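Local atomic coordinates of sulfatase (sulfuric ester hydrolase) protein (Agrobacterium radiobacter, PDB entry 4UPH), a protein that belongs to the sulfatase family of the alkaline phosphatase superfamily and carries a bound magnesium ion in its large alpha/beta domain. Residues 65-70 against 324-328; 272-278 against 362-366; 490-495 against 509-513. All blocks are in the same frame, centred on the assembly; numbering follows the deposited sequence.

Interaction 1: residues 65-70 against 324-328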
loop_
_atom_site.group_PDB
_atom_site.type_symbol
_atom_site.label_atom_id
_atom_site.label_comp_id
_atom_site.label_asym_id
_atom_site.label_seq_id
_atom_site.Cartn_x
_atom_site.Cartn_y
_atom_site.Cartn_z
ATOM N N HIS A 65 34.818 -4.517 15.845
ATOM C CA HIS A 65 35.546 -4.355 14.598
ATOM C C HIS A 65 37.056 -4.328 14.930
ATOM O O HIS A 65 37.479 -3.686 15.909
ATOM C CB HIS A 65 35.110 -3.092 13.847
ATOM C CG HIS A 65 35.550 -3.094 12.416
ATOM N ND1 HIS A 65 36.832 -2.726 12.054
ATOM C CD2 HIS A 65 34.876 -3.463 11.308
ATOM C CE1 HIS A 65 36.897 -2.877 10.744
ATOM N NE2 HIS A 65 35.744 -3.314 10.250
ATOM N N ALA A 66 37.843 -5.083 14.139
ATOM C CA ALA A 66 39.290 -5.228 14.306
ATOM C C ALA A 66 40.046 -3.928 14.080
ATOM O O ALA A 66 40.847 -3.552 14.927
ATOM C CB ALA A 66 39.816 -6.304 13.365
ATOM N N SER A 67 39.805 -3.260 12.942
ATOM C CA SER A 67 40.469 -2.021 12.557
ATOM C C SER A 67 39.823 -0.739 13.127
ATOM O O SER A 67 40.493 0.025 13.819
ATOM C CB SER A 67 40.564 -1.934 11.034
ATOM O OG SER A 67 41.186 -3.084 10.488
ATOM N N VAL A 68 38.531 -0.505 12.813
ATOM C CA VAL A 68 37.747 0.697 13.114
ATOM C C VAL A 68 37.815 1.086 14.584
ATOM O O VAL A 68 37.761 0.234 15.476
ATOM C CB VAL A 68 36.290 0.601 12.566
ATOM C CG1 VAL A 68 35.402 1.734 13.051
ATOM C CG2 VAL A 68 36.321 0.590 11.052
ATOM N N LYS A 69 38.011 2.398 14.798
ATOM C CA LYS A 69 38.124 3.027 16.102
ATOM C C LYS A 69 37.041 4.084 16.252
ATOM O O LYS A 69 37.096 5.135 15.585
ATOM C CB LYS A 69 39.517 3.679 16.278
ATOM C CG LYS A 69 40.718 2.820 15.869
ATOM C CD LYS A 69 41.272 2.008 17.034
ATOM C CE LYS A 69 42.771 1.836 16.947
ATOM N NZ LYS A 69 43.519 3.118 17.140
ATOM N N THR A 70 36.032 3.786 17.106
ATOM C CA THR A 70 34.923 4.707 17.384
ATOM C C THR A 70 34.776 4.904 18.892
ATOM O O THR A 70 33.763 4.499 19.448
ATOM C CB THR A 70 33.609 4.275 16.712
ATOM O OG1 THR A 70 33.237 3.004 17.224
ATOM C CG2 THR A 70 33.685 4.263 15.186
ATOM N N TYR A 324 37.632 4.252 6.743
ATOM C CA TYR A 324 37.840 3.946 8.166
ATOM C C TYR A 324 38.328 5.192 8.918
ATOM O O TYR A 324 37.892 5.430 10.051
ATOM C CB TYR A 324 38.808 2.755 8.334
ATOM C CG TYR A 324 38.194 1.389 8.074
ATOM C CD1 TYR A 324 36.879 1.266 7.620
ATOM C CD2 TYR A 324 38.923 0.218 8.289
ATOM C CE1 TYR A 324 36.305 0.015 7.394
ATOM C CE2 TYR A 324 38.363 -1.040 8.057
ATOM C CZ TYR A 324 37.053 -1.134 7.608
ATOM O OH TYR A 324 36.495 -2.360 7.372
ATOM N N GLY A 325 39.186 5.982 8.259
ATOM C CA GLY A 325 39.687 7.237 8.806
ATOM C C GLY A 325 38.620 8.318 8.848
ATOM O O GLY A 325 38.567 9.105 9.790
ATOM N N MET A 326 37.748 8.357 7.841
ATOM C CA MET A 326 36.629 9.306 7.754
ATOM C C MET A 326 35.641 9.104 8.892
ATOM O O MET A 326 35.171 10.097 9.470
ATOM C CB MET A 326 35.938 9.225 6.393
ATOM C CG MET A 326 36.647 10.042 5.349
ATOM S SD MET A 326 36.139 9.611 3.691
ATOM C CE MET A 326 34.556 10.527 3.588
ATOM N N ILE A 327 35.386 7.815 9.251
ATOM C CA ILE A 327 34.527 7.405 10.360
ATOM C C ILE A 327 35.117 7.924 11.675
ATOM O O ILE A 327 34.366 8.381 12.556
ATOM C CB ILE A 327 34.317 5.862 10.356
ATOM C CG1 ILE A 327 33.272 5.465 9.287
ATOM C CG2 ILE A 327 33.945 5.316 11.745
ATOM C CD1 ILE A 327 32.976 3.994 9.128
ATOM N N ALA A 328 36.469 7.868 11.795
ATOM C CA ALA A 328 37.199 8.323 12.978
ATOM C C ALA A 328 37.061 9.837 13.138
ATOM O O ALA A 328 36.816 10.309 14.251
ATOM C CB ALA A 328 38.657 7.921 12.877
HETATM O O HOH W 1 37.773 4.410 12.588
#
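Residues 65-70, an irregular loop, run beside one turn of the helix formed by 324-328, with the CA atoms of Val-68 and Tyr-324 5.9 Å apart and those of Thr-70 and Ala-328 6.1 Å apart. A water joins the two backbones, accepting from Lys-69 N (3.0 Å) and donating to Tyr-324 O (2.7 Å). The Tyr-324 ring extends along the loop, toward His-65, Ser-67 and Val-68: Val-68 CG2 sits over its face, 3.5 Å from the ring centroid, in a CH-pi contact. His-65 directs its edge at the same ring in an offset edge-to-face pair, planes at 87°, and its NE2 gives a weak hydrogen bond to Tyr-324 OH (3.1 Å). The other ring nitrogen, ND1, accepts from Val-68 N (2.9 Å), so the imidazole also shapes its own loop. One turn on, Ile-327 CG2 packs on Thr-70 CG2 at 3.6 Å and Val-68 CG1 at 4.1 Å. Pro-270 touches both His-65 and Tyr-324, and the contact joins the loop between strand 46-52 and helix 71-78 to the long helix 313-344.

Interaction 2: residues 272-278 against 362-366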
loop_
_atom_site.group_PDB
_atom_site.type_symbol
_atom_site.label_atom_id
_atom_site.label_comp_id
_atom_site.label_asym_id
_atom_site.label_seq_id
_atom_site.Cartn_x
_atom_site.Cartn_y
_atom_site.Cartn_z
ATOM N N PHE A 272 36.573 -9.354 2.668
ATOM C CA PHE A 272 35.484 -8.809 1.878
ATOM C C PHE A 272 34.498 -9.937 1.591
ATOM O O PHE A 272 34.914 -11.023 1.177
ATOM C CB PHE A 272 36.013 -8.229 0.567
ATOM C CG PHE A 272 36.849 -6.986 0.697
ATOM C CD1 PHE A 272 36.253 -5.742 0.838
ATOM C CD2 PHE A 272 38.241 -7.048 0.606
ATOM C CE1 PHE A 272 37.037 -4.582 0.933
ATOM C CE2 PHE A 272 39.025 -5.876 0.690
ATOM C CZ PHE A 272 38.415 -4.655 0.852
ATOM N N ALA A 273 33.202 -9.693 1.830
ATOM C CA ALA A 273 32.154 -10.658 1.530
ATOM C C ALA A 273 31.897 -10.552 0.026
ATOM O O ALA A 273 31.061 -9.754 -0.396
ATOM C CB ALA A 273 30.888 -10.325 2.317
ATOM N N ARG A 274 32.675 -11.277 -0.794
ATOM C CA ARG A 274 32.551 -11.217 -2.256
ATOM C C ARG A 274 32.956 -12.499 -2.911
ATOM O O ARG A 274 33.738 -13.257 -2.343
ATOM C CB ARG A 274 33.380 -10.051 -2.852
ATOM C CG ARG A 274 34.897 -10.133 -2.717
ATOM C CD ARG A 274 35.438 -8.761 -3.001
ATOM N NE ARG A 274 36.896 -8.703 -2.907
ATOM C CZ ARG A 274 37.594 -7.582 -2.782
ATOM N NH1 ARG A 274 36.976 -6.415 -2.693
ATOM N NH2 ARG A 274 38.916 -7.623 -2.707
ATOM N N ALA A 275 32.458 -12.729 -4.133
ATOM C CA ALA A 275 32.811 -13.873 -4.961
ATOM C C ALA A 275 34.279 -13.715 -5.411
ATOM O O ALA A 275 34.860 -12.644 -5.228
ATOM C CB ALA A 275 31.892 -13.919 -6.175
ATOM N N ALA A 276 34.878 -14.780 -5.998
ATOM C CA ALA A 276 36.268 -14.803 -6.458
ATOM C C ALA A 276 36.589 -13.663 -7.418
ATOM O O ALA A 276 37.649 -13.038 -7.292
ATOM C CB ALA A 276 36.584 -16.147 -7.101
ATOM N N ASN A 277 35.645 -13.363 -8.329
ATOM C CA ASN A 277 35.730 -12.279 -9.326
ATOM C C ASN A 277 34.358 -11.624 -9.578
ATOM O O ASN A 277 33.320 -12.254 -9.346
ATOM C CB ASN A 277 36.332 -12.828 -10.651
ATOM C CG ASN A 277 35.615 -14.000 -11.257
ATOM O OD1 ASN A 277 35.256 -14.963 -10.595
ATOM N ND2 ASN A 277 35.460 -13.982 -12.564
ATOM N N ARG A 278 34.370 -10.400 -10.143
ATOM C CA ARG A 278 33.189 -9.604 -10.546
ATOM C C ARG A 278 32.199 -10.350 -11.440
ATOM O O ARG A 278 30.987 -10.184 -11.312
ATOM C CB ARG A 278 33.630 -8.357 -11.305
ATOM C CG ARG A 278 33.807 -7.160 -10.403
ATOM C CD ARG A 278 34.287 -5.930 -11.151
ATOM N NE ARG A 278 35.631 -5.595 -10.711
ATOM C CZ ARG A 278 35.901 -4.728 -9.743
ATOM N NH1 ARG A 278 34.919 -4.062 -9.146
ATOM N NH2 ARG A 278 37.148 -4.544 -9.344
ATOM N N MET A 362 31.431 -0.971 0.484
ATOM C CA MET A 362 32.866 -0.921 0.798
ATOM C C MET A 362 33.649 -2.194 0.376
ATOM O O MET A 362 34.240 -2.886 1.216
ATOM C CB MET A 362 33.020 -0.607 2.309
ATOM C CG MET A 362 34.321 0.088 2.721
ATOM S SD MET A 362 35.121 1.184 1.529
ATOM C CE MET A 362 34.066 2.561 1.505
ATOM N N GLY A 363 33.572 -2.528 -0.909
ATOM C CA GLY A 363 34.280 -3.669 -1.473
ATOM C C GLY A 363 33.542 -4.989 -1.440
ATOM O O GLY A 363 33.810 -5.852 -2.287
ATOM N N ASP A 364 32.600 -5.169 -0.487
ATOM C CA ASP A 364 31.806 -6.403 -0.453
ATOM C C ASP A 364 31.016 -6.511 -1.772
ATOM O O ASP A 364 30.541 -5.512 -2.299
ATOM C CB ASP A 364 30.819 -6.435 0.738
ATOM C CG ASP A 364 31.382 -6.406 2.144
ATOM O OD1 ASP A 364 32.529 -6.900 2.349
ATOM O OD2 ASP A 364 30.639 -5.996 3.065
ATOM N N HIS A 365 30.949 -7.721 -2.317
ATOM C CA HIS A 365 30.276 -8.076 -3.565
ATOM C C HIS A 365 30.757 -7.242 -4.741
ATOM O O HIS A 365 29.987 -6.977 -5.668
ATOM C CB HIS A 365 28.750 -8.054 -3.387
ATOM C CG HIS A 365 28.348 -8.928 -2.247
ATOM N ND1 HIS A 365 28.302 -10.299 -2.383
ATOM C CD2 HIS A 365 28.135 -8.608 -0.951
ATOM C CE1 HIS A 365 28.017 -10.769 -1.189
ATOM N NE2 HIS A 365 27.913 -9.791 -0.292
ATOM N N TRP A 366 32.067 -6.845 -4.698
ATOM C CA TRP A 366 32.807 -6.052 -5.704
ATOM C C TRP A 366 32.112 -4.707 -5.996
ATOM O O TRP A 366 32.343 -4.074 -7.029
ATOM C CB TRP A 366 33.099 -6.888 -6.982
ATOM C CG TRP A 366 34.088 -8.013 -6.756
ATOM C CD1 TRP A 366 33.798 -9.326 -6.505
ATOM C CD2 TRP A 366 35.529 -7.908 -6.735
ATOM N NE1 TRP A 366 34.962 -10.039 -6.287
ATOM C CE2 TRP A 366 36.040 -9.199 -6.443
ATOM C CE3 TRP A 366 36.437 -6.830 -6.863
ATOM C CZ2 TRP A 366 37.420 -9.440 -6.275
ATOM C CZ3 TRP A 366 37.804 -7.077 -6.744
ATOM C CH2 TRP A 366 38.283 -8.370 -6.470
#
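Two irregular loops, 272-278 and 362-366, are held together by four hydrogen bonds. Ala-273, the centre of an inverse gamma turn, uses both of its polar backbone atoms: its N donates to Asp-364 OD1 (2.9 Å), and its O accepts from His-365 N (2.8 Å). The other carboxylate oxygen of Asp-364, OD2, is taken by a salt bridge to Arg-56. Arg-274 NH1 donates to Gly-363 O (3.2 Å), a carbonyl that also accepts a weak bond from Trp-366 N, while Trp-366 NE1 is satisfied by Ala-275 O (2.8 Å). The indole lies between Arg-274, whose guanidinium stacks flat on one face in a cation-pi contact (CZ 3.9 Å from the six-membered ring centroid), and Arg-278, whose backbone N lies over the other, with its NH2 3.4 Å from Trp-366 CE3. At the other end, the Phe-272 ring leaves no room for a CB on Gly-363, whose backbone angles also call for glycine. Helix 278-282 begins at Arg-278, and its Glu-281 accepts a hydrogen bond from Ala-275 N through OE1; Phe-272, Arg-274 and Met-362 rest on helix 313-344, so the two loops, which follow strands 242-247 and 350-355, meet beside that helix.

Interaction 3: residues 490-495 against 509-513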
loop_
_atom_site.group_PDB
_atom_site.type_symbol
_atom_site.label_atom_id
_atom_site.label_comp_id
_atom_site.label_asym_id
_atom_site.label_seq_id
_atom_site.Cartn_x
_atom_site.Cartn_y
_atom_site.Cartn_z
ATOM N N LEU A 490 17.591 -16.553 -2.458
ATOM C CA LEU A 490 17.505 -17.175 -1.148
ATOM C C LEU A 490 18.911 -17.455 -0.710
ATOM O O LEU A 490 19.642 -18.117 -1.440
ATOM C CB LEU A 490 16.593 -18.442 -1.097
ATOM C CG LEU A 490 16.402 -19.109 0.283
ATOM C CD1 LEU A 490 15.646 -18.187 1.277
ATOM C CD2 LEU A 490 15.644 -20.406 0.148
ATOM N N TYR A 491 19.312 -16.886 0.441
ATOM C CA TYR A 491 20.624 -17.107 1.033
ATOM C C TYR A 491 20.493 -17.786 2.398
ATOM O O TYR A 491 19.732 -17.305 3.243
ATOM C CB TYR A 491 21.429 -15.816 1.147
ATOM C CG TYR A 491 21.713 -15.158 -0.180
ATOM C CD1 TYR A 491 22.766 -15.591 -0.987
ATOM C CD2 TYR A 491 20.946 -14.081 -0.625
ATOM C CE1 TYR A 491 23.035 -14.980 -2.218
ATOM C CE2 TYR A 491 21.206 -13.462 -1.855
ATOM C CZ TYR A 491 22.259 -13.909 -2.644
ATOM O OH TYR A 491 22.548 -13.286 -3.837
ATOM N N ASP A 492 21.212 -18.928 2.589
ATOM C CA ASP A 492 21.277 -19.648 3.862
ATOM C C ASP A 492 22.436 -19.001 4.606
ATOM O O ASP A 492 23.583 -19.331 4.331
ATOM C CB ASP A 492 21.589 -21.143 3.624
ATOM C CG ASP A 492 21.518 -22.011 4.864
ATOM O OD1 ASP A 492 21.735 -21.484 5.976
ATOM O OD2 ASP A 492 21.203 -23.205 4.726
ATOM N N LEU A 493 22.137 -18.042 5.497
ATOM C CA LEU A 493 23.138 -17.292 6.257
ATOM C C LEU A 493 23.931 -18.162 7.226
ATOM O O LEU A 493 25.069 -17.833 7.529
ATOM C CB LEU A 493 22.513 -16.085 6.976
ATOM C CG LEU A 493 21.696 -15.117 6.087
ATOM C CD1 LEU A 493 21.119 -13.998 6.899
ATOM C CD2 LEU A 493 22.522 -14.581 4.924
ATOM N N ALA A 494 23.356 -19.281 7.674
ATOM C CA ALA A 494 24.017 -20.241 8.557
ATOM C C ALA A 494 25.252 -20.895 7.833
ATOM O O ALA A 494 26.363 -20.905 8.400
ATOM C CB ALA A 494 23.023 -21.310 8.998
ATOM N N LYS A 495 25.051 -21.381 6.573
ATOM C CA LYS A 495 26.070 -22.026 5.744
ATOM C C LYS A 495 26.897 -21.000 4.969
ATOM O O LYS A 495 28.076 -21.232 4.658
ATOM C CB LYS A 495 25.404 -22.966 4.716
ATOM C CG LYS A 495 24.912 -24.289 5.279
ATOM C CD LYS A 495 23.875 -24.974 4.379
ATOM C CE LYS A 495 24.446 -26.025 3.464
ATOM N NZ LYS A 495 23.388 -26.782 2.741
ATOM N N TYR A 509 15.438 -26.648 -0.679
ATOM C CA TYR A 509 15.079 -25.394 -0.037
ATOM C C TYR A 509 13.699 -24.892 -0.448
ATOM O O TYR A 509 13.308 -23.798 -0.040
ATOM C CB TYR A 509 16.126 -24.336 -0.353
ATOM C CG TYR A 509 17.414 -24.504 0.419
ATOM C CD1 TYR A 509 17.553 -23.979 1.701
ATOM C CD2 TYR A 509 18.524 -25.125 -0.160
ATOM C CE1 TYR A 509 18.771 -24.038 2.378
ATOM C CE2 TYR A 509 19.753 -25.174 0.500
ATOM C CZ TYR A 509 19.875 -24.628 1.769
ATOM O OH TYR A 509 21.097 -24.664 2.419
ATOM N N ALA A 510 12.944 -25.697 -1.207
ATOM C CA ALA A 510 11.622 -25.324 -1.713
ATOM C C ALA A 510 10.630 -24.908 -0.633
ATOM O O ALA A 510 9.919 -23.910 -0.808
ATOM C CB ALA A 510 11.047 -26.433 -2.580
ATOM N N ALA A 511 10.608 -25.628 0.491
ATOM C CA ALA A 511 9.685 -25.333 1.595
ATOM C C ALA A 511 10.129 -24.093 2.397
ATOM O O ALA A 511 9.277 -23.372 2.910
ATOM C CB ALA A 511 9.517 -26.552 2.497
ATOM N N VAL A 512 11.464 -23.846 2.477
ATOM C CA VAL A 512 12.083 -22.667 3.107
ATOM C C VAL A 512 11.645 -21.447 2.258
ATOM O O VAL A 512 11.084 -20.491 2.812
ATOM C CB VAL A 512 13.638 -22.799 3.201
ATOM C CG1 VAL A 512 14.308 -21.478 3.601
ATOM C CG2 VAL A 512 14.036 -23.935 4.149
ATOM N N ARG A 513 11.836 -21.536 0.909
ATOM C CA ARG A 513 11.410 -20.519 -0.041
ATOM C C ARG A 513 9.912 -20.207 0.087
ATOM O O ARG A 513 9.552 -19.028 0.164
ATOM C CB ARG A 513 11.749 -20.949 -1.466
ATOM C CG ARG A 513 11.385 -19.877 -2.488
ATOM C CD ARG A 513 12.033 -20.193 -3.792
ATOM N NE ARG A 513 11.296 -19.619 -4.908
ATOM C CZ ARG A 513 11.582 -19.846 -6.181
ATOM N NH1 ARG A 513 12.585 -20.651 -6.511
ATOM N NH2 ARG A 513 10.861 -19.280 -7.138
#
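Leu-490, on the strand, points toward the first turn of the helix and packs its CD2 against Tyr-509 CB (4.0 Å) and Val-512 CG1 (3.9 Å), the apolar part of the contact. Tyr-491 turns its CA-to-CB bond away, as expected from strand alternation, and its side chain packs on Val-284 and Phe-373. Asp-492 faces the helix again: its OD2 accepts a 2.7 Å hydrogen bond from Tyr-509 OH. Across the turn that follows the strand, Asp-492 OD1 takes weak bonds from Ala-494 N (3.2 Å) and Lys-495 N (3.4 Å). Lys-495 then sends NZ back to donate to Tyr-509 OH at 3.1 Å, so this hydroxyl both gives and receives. Arg-513 leads its guanidinium away to a salt bridge with Glu-518 of the second subunit. Phe-478 of the adjacent strand lies against Asp-492, Tyr-509 and Val-512. This is helix-on-sheet packing: the start of helix 510-526 lies against strand 489-492, an outermost strand of the four-stranded antiparallel sheet, as in the smaller C-terminal sheet-and-helix region of sulfatases.

From the N terminus, the loop that follows strand 46-52 is the first to be engaged: interaction 1 bridges 253 intervening residues to bring it to helix 313-344. Within that span lies 272-278, whose partner 362-366 comes after the helix, so interactions 1 and 2 cross along the chain; their nearest atoms are about 5 Å apart without touching. Interaction 2 ties the loops after strands 242-247 and 350-355 to each other; strand 46-52 pairs with both of these strands in the large mixed sheet. Interaction 3 follows in series as a local closure of only 13 intervening residues, joining the four-stranded antiparallel sheet to helix 510-526, with its centre 21 Å from that of interaction 2.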